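Local atomic coordinates of phenylalanine hydroxylase (Colwellia psychrerythraea, PDB entry 2V27), a protein that probably hydroxylates L-phenylalanine to L-tyrosine with molecular oxygen and tetrahydrobiopterin at a mononuclear iron site, the first step of phenylalanine breakdown. Residues F121-L130 and I179-S187; L170-I179 and T191-R202. All coordinates share one frame; numbering follows the deposited sequence. Where two conformers were deposited one is given.

Interaction 1: residues F121-L130 and I179-S187. With FE (Fe (III) ion), chain E.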
# COMPACT_ATOMS: atom_id res chain seq x y z
N PHE B 121 -4.60 21.79 -6.94
CA PHE B 121 -3.20 21.67 -7.32
C PHE B 121 -2.93 20.43 -8.21
O PHE B 121 -2.25 20.53 -9.25
CB PHE B 121 -2.27 21.71 -6.09
CG PHE B 121 -0.82 21.65 -6.48
CD1 PHE B 121 -0.18 22.81 -6.93
CD2 PHE B 121 -0.10 20.43 -6.49
CE1 PHE B 121 1.19 22.77 -7.37
CE2 PHE B 121 1.25 20.38 -6.92
CZ PHE B 121 1.90 21.53 -7.35
N HIS B 122 -3.40 19.27 -7.77
CA HIS B 122 -3.28 18.07 -8.62
C HIS B 122 -3.77 18.34 -10.06
O HIS B 122 -3.10 18.04 -11.03
CB HIS B 122 -4.01 16.88 -8.02
CG HIS B 122 -4.12 15.73 -8.97
ND1 HIS B 122 -2.99 15.07 -9.44
CD2 HIS B 122 -5.17 15.21 -9.65
CE1 HIS B 122 -3.37 14.12 -10.28
NE2 HIS B 122 -4.69 14.19 -10.43
N GLU B 123 -4.95 18.94 -10.20
CA GLU B 123 -5.54 19.07 -11.54
C GLU B 123 -4.82 20.13 -12.35
O GLU B 123 -4.51 19.86 -13.52
CB GLU B 123 -7.05 19.44 -11.47
CG GLU B 123 -7.91 18.53 -10.56
CD GLU B 123 -8.09 17.12 -11.07
OE1 GLU B 123 -7.38 16.69 -12.03
OE2 GLU B 123 -8.98 16.43 -10.50
N ILE B 124 -4.58 21.32 -11.76
CA ILE B 124 -4.01 22.39 -12.57
C ILE B 124 -2.50 22.17 -12.81
O ILE B 124 -2.04 22.33 -13.93
CB ILE B 124 -4.33 23.80 -11.95
CG1 ILE B 124 -5.85 24.05 -12.03
CG2 ILE B 124 -3.57 24.91 -12.66
CD1 ILE B 124 -6.26 25.45 -11.56
N PHE B 125 -1.76 21.80 -11.76
CA PHE B 125 -0.35 21.54 -11.95
C PHE B 125 -0.10 20.19 -12.63
O PHE B 125 0.75 20.06 -13.56
CB PHE B 125 0.38 21.64 -10.61
CG PHE B 125 1.86 21.63 -10.76
CD1 PHE B 125 2.60 22.83 -10.75
CD2 PHE B 125 2.50 20.42 -10.85
CE1 PHE B 125 4.02 22.79 -10.92
CE2 PHE B 125 3.86 20.36 -10.99
CZ PHE B 125 4.64 21.51 -11.02
N GLY B 126 -0.82 19.16 -12.20
CA GLY B 126 -0.56 17.82 -12.74
C GLY B 126 -1.04 17.57 -14.18
O GLY B 126 -0.35 16.86 -14.94
N HIS B 127 -2.28 18.03 -14.50
CA HIS B 127 -2.91 17.70 -15.80
C HIS B 127 -2.98 18.86 -16.81
O HIS B 127 -2.76 18.70 -18.01
CB HIS B 127 -4.31 17.12 -15.61
CG HIS B 127 -4.33 15.78 -14.91
ND1 HIS B 127 -3.58 14.69 -15.33
CD2 HIS B 127 -4.98 15.39 -13.80
CE1 HIS B 127 -3.80 13.67 -14.50
NE2 HIS B 127 -4.63 14.07 -13.56
N CYS B 128 -3.28 20.06 -16.31
CA CYS B 128 -3.60 21.14 -17.25
C CYS B 128 -2.43 21.50 -18.21
O CYS B 128 -2.67 21.83 -19.37
CB CYS B 128 -4.13 22.35 -16.49
SG CYS B 128 -5.83 22.09 -15.99
N PRO B 129 -1.16 21.44 -17.75
CA PRO B 129 -0.15 21.77 -18.76
C PRO B 129 -0.17 20.83 -20.00
O PRO B 129 0.09 21.28 -21.14
CB PRO B 129 1.19 21.62 -18.01
CG PRO B 129 0.81 21.85 -16.56
CD PRO B 129 -0.56 21.19 -16.42
N LEU B 130 -0.49 19.56 -19.81
CA LEU B 130 -0.59 18.67 -20.94
C LEU B 130 -1.87 18.81 -21.78
O LEU B 130 -1.91 18.38 -22.94
CB LEU B 130 -0.32 17.22 -20.49
CG LEU B 130 1.18 17.00 -20.31
CD1 LEU B 130 1.36 15.71 -19.45
CD2 LEU B 130 1.90 16.85 -21.62
N ILE B 179 8.18 11.60 -17.27
CA ILE B 179 6.83 11.48 -16.71
C ILE B 179 5.78 12.27 -17.47
O ILE B 179 6.01 13.45 -17.77
CB ILE B 179 6.79 12.05 -15.25
CG1 ILE B 179 7.87 11.38 -14.39
CG2 ILE B 179 5.40 11.81 -14.63
CD1 ILE B 179 8.27 12.25 -13.19
N TYR B 180 4.65 11.63 -17.79
CA TYR B 180 3.53 12.42 -18.30
C TYR B 180 2.25 12.30 -17.45
O TYR B 180 1.35 13.12 -17.58
CB TYR B 180 3.24 12.21 -19.81
CG TYR B 180 2.56 10.92 -20.18
CD1 TYR B 180 1.16 10.88 -20.35
CD2 TYR B 180 3.28 9.71 -20.30
CE1 TYR B 180 0.52 9.70 -20.68
CE2 TYR B 180 2.65 8.50 -20.65
CZ TYR B 180 1.28 8.50 -20.83
OH TYR B 180 0.56 7.34 -21.11
N GLY B 181 2.21 11.28 -16.57
CA GLY B 181 1.02 11.07 -15.71
C GLY B 181 0.87 12.13 -14.60
O GLY B 181 1.81 12.39 -13.82
N GLY B 182 -0.35 12.70 -14.49
CA GLY B 182 -0.57 13.82 -13.55
C GLY B 182 -0.50 13.45 -12.06
O GLY B 182 -0.10 14.27 -11.21
N GLY B 183 -0.83 12.19 -11.76
CA GLY B 183 -0.72 11.65 -10.40
C GLY B 183 0.72 11.63 -9.92
O GLY B 183 0.99 11.69 -8.71
N VAL B 184 1.68 11.50 -10.87
CA VAL B 184 3.09 11.49 -10.56
C VAL B 184 3.58 12.94 -10.52
O VAL B 184 4.28 13.36 -9.57
CB VAL B 184 3.88 10.70 -11.64
CG1 VAL B 184 5.36 10.63 -11.25
CG2 VAL B 184 3.36 9.25 -11.82
N LEU B 185 3.21 13.73 -11.56
CA LEU B 185 3.73 15.11 -11.73
C LEU B 185 3.41 16.03 -10.58
O LEU B 185 4.14 17.01 -10.38
CB LEU B 185 3.18 15.72 -13.08
CG LEU B 185 3.77 15.11 -14.36
CD1 LEU B 185 2.96 15.34 -15.64
CD2 LEU B 185 5.16 15.68 -14.63
N SER B 186 2.27 15.81 -9.92
CA SER B 186 1.88 16.72 -8.86
C SER B 186 2.36 16.30 -7.47
O SER B 186 1.98 16.92 -6.52
CB SER B 186 0.35 16.89 -8.85
OG SER B 186 -0.29 15.64 -8.52
N SER B 187 3.18 15.26 -7.36
CA SER B 187 3.56 14.68 -6.06
C SER B 187 5.07 14.43 -5.98
O SER B 187 5.61 13.66 -6.76
CB SER B 187 2.88 13.31 -5.89
OG SER B 187 3.36 12.63 -4.73
FE FE E . -5.54 13.07 -11.89
O HOH W 1 -7.39 14.03 -12.09
O HOH W 2 -1.03 14.72 -16.78
O HOH W 3 -6.74 12.03 -10.29
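H122 and S186 are joined by the one direct hydrogen bond of this contact: H122 ND1 donates to S186 OG over 2.9 Å, nearly straight (175°) and within the imidazole plane. With CG anti to the backbone N (chi1 169°), H122 reaches S186 through ND1 while NE2 binds the iron(III) ion at 2.0 Å. S186 is thus a second-shell residue that fixes the rotation of this ligand ring and probably strengthens its donation to the metal. H127 NE2 is the second imidazole ligand, and two waters also bind the metal. A water bridges the segments, donating to G126 O and Y180 O and accepting from H127 ND1, so H127 is held through water at the nitrogen that does not bind the metal, as H122 is held by S186.

Glycines let the backbones meet: the CA atoms of G126 and G182 lie 4.1 Å apart, and H127 CE1 rests 3.4 Å from G182 CA. Apolar packing extends this at L130, whose CD1 meets L185 CD1 at 4.1 Å and Y180 CB, while the F125 ring edge comes to L185 O.

E167, at the end of helix 152-167, completes the two-histidine, one-carboxylate facial triad; helix 22-38 packs on F121 and F125, and helix 45-54 on L185.

Interaction 2: residues L170-I179 and T191-R202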
# COMPACT_ATOMS: atom_id res chain seq x y z
N LEU B 170 4.39 6.99 -17.94
CA LEU B 170 5.78 7.36 -18.06
C LEU B 170 6.20 7.34 -19.52
O LEU B 170 5.52 6.75 -20.38
CB LEU B 170 6.68 6.37 -17.29
CG LEU B 170 6.37 6.19 -15.80
CD1 LEU B 170 7.41 5.22 -15.18
CD2 LEU B 170 6.41 7.53 -15.07
N LEU B 171 7.34 7.97 -19.79
CA LEU B 171 7.98 7.86 -21.13
C LEU B 171 9.37 7.24 -21.01
O LEU B 171 10.13 7.58 -20.10
CB LEU B 171 8.15 9.21 -21.83
CG LEU B 171 6.96 10.17 -21.92
CD1 LEU B 171 7.45 11.41 -22.70
CD2 LEU B 171 5.85 9.49 -22.65
N ASP B 172 9.68 6.38 -21.99
CA ASP B 172 11.04 5.86 -22.16
C ASP B 172 11.69 6.59 -23.35
O ASP B 172 11.41 6.32 -24.53
CB ASP B 172 10.93 4.36 -22.42
CG ASP B 172 12.27 3.67 -22.62
OD1 ASP B 172 13.31 4.28 -22.29
OD2 ASP B 172 12.25 2.50 -23.08
N THR B 173 12.52 7.55 -23.01
CA THR B 173 13.11 8.47 -23.99
C THR B 173 14.60 8.24 -24.16
O THR B 173 15.24 7.71 -23.27
CB THR B 173 12.85 9.99 -23.64
OG1 THR B 173 13.85 10.49 -22.71
CG2 THR B 173 11.38 10.20 -23.06
N PRO B 174 15.15 8.71 -25.30
CA PRO B 174 16.61 8.60 -25.47
C PRO B 174 17.40 9.39 -24.41
O PRO B 174 18.60 9.14 -24.23
CB PRO B 174 16.86 9.18 -26.88
CG PRO B 174 15.53 9.17 -27.55
CD PRO B 174 14.49 9.32 -26.47
N LYS B 175 16.75 10.31 -23.70
CA LYS B 175 17.41 11.06 -22.64
C LYS B 175 17.12 10.48 -21.25
O LYS B 175 17.52 11.07 -20.25
CB LYS B 175 17.04 12.56 -22.76
CG LYS B 175 17.57 13.17 -24.08
CD LYS B 175 17.20 14.64 -24.23
N GLY B 176 16.42 9.34 -21.20
CA GLY B 176 16.12 8.64 -19.96
C GLY B 176 14.62 8.63 -19.69
O GLY B 176 13.82 9.07 -20.54
N LEU B 177 14.25 8.15 -18.51
CA LEU B 177 12.85 8.04 -18.11
C LEU B 177 12.25 9.41 -17.81
O LEU B 177 12.88 10.24 -17.10
CB LEU B 177 12.76 7.16 -16.86
CG LEU B 177 11.44 6.51 -16.48
CD1 LEU B 177 11.06 5.43 -17.50
CD2 LEU B 177 11.55 5.90 -15.06
N ARG B 178 11.03 9.64 -18.33
CA ARG B 178 10.31 10.90 -18.07
C ARG B 178 8.90 10.55 -17.65
O ARG B 178 8.44 9.38 -17.72
CB ARG B 178 10.34 11.84 -19.29
CG ARG B 178 11.76 12.32 -19.74
CD ARG B 178 12.40 13.24 -18.72
NE ARG B 178 13.62 13.85 -19.23
CZ ARG B 178 14.81 13.29 -19.09
NH1 ARG B 178 14.90 12.12 -18.43
NH2 ARG B 178 15.92 13.88 -19.58
N ILE B 179 8.18 11.60 -17.27
CA ILE B 179 6.83 11.48 -16.71
C ILE B 179 5.78 12.27 -17.47
O ILE B 179 6.01 13.45 -17.77
CB ILE B 179 6.79 12.05 -15.25
CG1 ILE B 179 7.87 11.38 -14.39
CG2 ILE B 179 5.40 11.81 -14.63
CD1 ILE B 179 8.27 12.25 -13.19
N THR B 191 6.86 11.19 -7.73
CA THR B 191 7.92 11.46 -8.71
C THR B 191 9.21 10.69 -8.35
O THR B 191 9.85 10.08 -9.22
CB THR B 191 8.18 12.98 -8.78
OG1 THR B 191 7.09 13.57 -9.47
CG2 THR B 191 9.45 13.27 -9.58
N ASP B 192 9.58 10.75 -7.07
CA ASP B 192 10.84 10.10 -6.66
C ASP B 192 10.71 8.59 -6.91
O ASP B 192 11.61 7.98 -7.46
CB ASP B 192 11.08 10.35 -5.18
CG ASP B 192 12.40 9.74 -4.67
OD1 ASP B 192 12.39 9.29 -3.52
OD2 ASP B 192 13.43 9.78 -5.35
N TYR B 193 9.59 8.01 -6.54
CA TYR B 193 9.43 6.56 -6.61
C TYR B 193 9.40 6.12 -8.09
O TYR B 193 10.10 5.19 -8.49
CB TYR B 193 8.14 6.18 -5.89
CG TYR B 193 7.74 4.73 -5.99
CD1 TYR B 193 8.19 3.75 -5.06
CD2 TYR B 193 6.83 4.35 -6.98
CE1 TYR B 193 7.74 2.40 -5.18
CE2 TYR B 193 6.39 3.03 -7.11
CZ TYR B 193 6.85 2.06 -6.20
OH TYR B 193 6.39 0.75 -6.32
N ALA B 194 8.63 6.83 -8.92
CA ALA B 194 8.52 6.51 -10.34
C ALA B 194 9.86 6.62 -11.05
O ALA B 194 10.15 5.79 -11.92
CB ALA B 194 7.46 7.41 -11.03
N MET B 195 10.69 7.59 -10.66
CA MET B 195 11.98 7.75 -11.36
C MET B 195 13.05 6.85 -10.79
O MET B 195 13.92 6.45 -11.54
CB MET B 195 12.44 9.20 -11.25
CG MET B 195 11.52 10.17 -12.03
SD MET B 195 11.46 9.88 -13.82
CE MET B 195 10.07 8.73 -14.00
N ASN B 196 13.00 6.62 -9.49
CA ASN B 196 14.20 6.10 -8.80
C ASN B 196 14.07 4.70 -8.19
O ASN B 196 15.10 4.09 -7.87
CB ASN B 196 14.68 7.07 -7.72
CG ASN B 196 15.14 8.37 -8.33
OD1 ASN B 196 15.88 8.35 -9.31
ND2 ASN B 196 14.67 9.48 -7.80
N ASN B 197 12.84 4.23 -7.95
CA ASN B 197 12.70 2.99 -7.18
C ASN B 197 13.18 1.87 -8.08
O ASN B 197 12.69 1.74 -9.21
CB ASN B 197 11.26 2.75 -6.74
CG ASN B 197 11.15 1.46 -5.89
OD1 ASN B 197 11.20 0.36 -6.45
ND2 ASN B 197 11.17 1.62 -4.60
N THR B 198 14.12 1.05 -7.62
CA THR B 198 14.71 0.18 -8.60
C THR B 198 13.96 -1.16 -8.81
O THR B 198 14.15 -1.83 -9.81
CB THR B 198 16.25 0.00 -8.44
OG1 THR B 198 16.47 -0.68 -7.23
CG2 THR B 198 16.97 1.36 -8.37
N ASP B 199 13.08 -1.55 -7.88
CA ASP B 199 12.41 -2.86 -8.03
C ASP B 199 11.04 -2.84 -8.73
O ASP B 199 10.44 -3.93 -9.03
CB ASP B 199 12.39 -3.61 -6.69
CG ASP B 199 13.82 -3.98 -6.23
OD1 ASP B 199 14.48 -4.80 -6.86
OD2 ASP B 199 14.28 -3.41 -5.26
N VAL B 200 10.52 -1.68 -9.05
CA VAL B 200 9.22 -1.64 -9.72
C VAL B 200 9.32 -2.15 -11.17
O VAL B 200 10.43 -2.22 -11.76
CB VAL B 200 8.66 -0.22 -9.69
CG1 VAL B 200 9.66 0.73 -10.36
CG2 VAL B 200 7.32 -0.14 -10.37
N ASP B 201 8.21 -2.57 -11.73
CA ASP B 201 8.20 -3.10 -13.09
C ASP B 201 7.77 -2.04 -14.12
O ASP B 201 6.60 -1.75 -14.23
CB ASP B 201 7.17 -4.22 -13.21
CG ASP B 201 7.74 -5.59 -12.94
OD1 ASP B 201 8.90 -5.75 -12.50
OD2 ASP B 201 6.97 -6.53 -13.22
N ARG B 202 8.72 -1.51 -14.87
CA ARG B 202 8.39 -0.46 -15.86
C ARG B 202 8.40 -1.17 -17.22
O ARG B 202 9.46 -1.66 -17.68
CB ARG B 202 9.40 0.69 -15.84
CG ARG B 202 9.41 1.43 -14.49
CD ARG B 202 10.48 2.50 -14.49
NE ARG B 202 10.62 3.17 -13.19
CZ ARG B 202 11.40 2.72 -12.20
NH1 ARG B 202 12.10 1.58 -12.32
NH2 ARG B 202 11.45 3.38 -11.04
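M195 pushes its methyl group among three aliphatic side chains of the hairpin, and this packing carries the contact. M195 CE lies 3.5 Å from I179 CG1, closer than carbons usually pack, 4.0 Å from L170 CD2, and near L177 CD2 in the conformer given. The thioether gets there by bending at chi2 (-63°) and again at chi3 (91°), which turns its end from the helix toward the strands. Beside it, L170 CD2 also meets A194 CB, and the I179 and T191 side chains cross at about a right angle, CD1 meeting CG2.

No hydrogen bond crosses the contact; R202 packs on the hairpin while its polar end bonds within its own segment. Its chain is extended from CG to NE, and L177, in the conformer given, crosses it nearly perpendicularly; L170 CD1 touches its CD. The guanidinium grips the end of helix 188-196 side-on: R202 NE and NH2 both donate to A194 O, each at 2.9 Å, with NE tilted slightly from the carbonyl plane and NH2 well above it. R202 NH2 also donates to N197 O at 2.8 Å. These bonds hold the guanidinium in place.

Within the segments, T173 OG1 forms an ST turn at the hairpin bend, and N197 OD1 forms an Asx turn after the helix. Next to that turn, T198 hydrogen-bonds to D199 of the second subunit, and D199 to T198 of that subunit.

The whole is a beta-hairpin covered by an alpha-helix, strand 176-179 and helix 191-196 running nearly antiparallel at 151°; the chain then returns as strand 201-204, the other outermost strand of the same four-stranded mixed sheet.

From the N terminus, helix 120-131 comes first and waits for its partner until I179-S187, so interaction 1 closes a loop of 48 intervening residues, mostly helical, that includes E167. Interaction 2 opens within that loop, at L170, and closes beyond it at T191-R202 after only 11 intervening residues. The two therefore cross rather than nest. They share I179, where the hairpin runs into the turn before helix 182-185. T191 OG1 joins them further, within hydrogen-bonding reach of V184 O and S187 O, and V184 CG1 packs on A194 CB. Together the contacts tie the iron-binding helix to the hairpin, helix 188-196 and both edge strands of the mixed sheet.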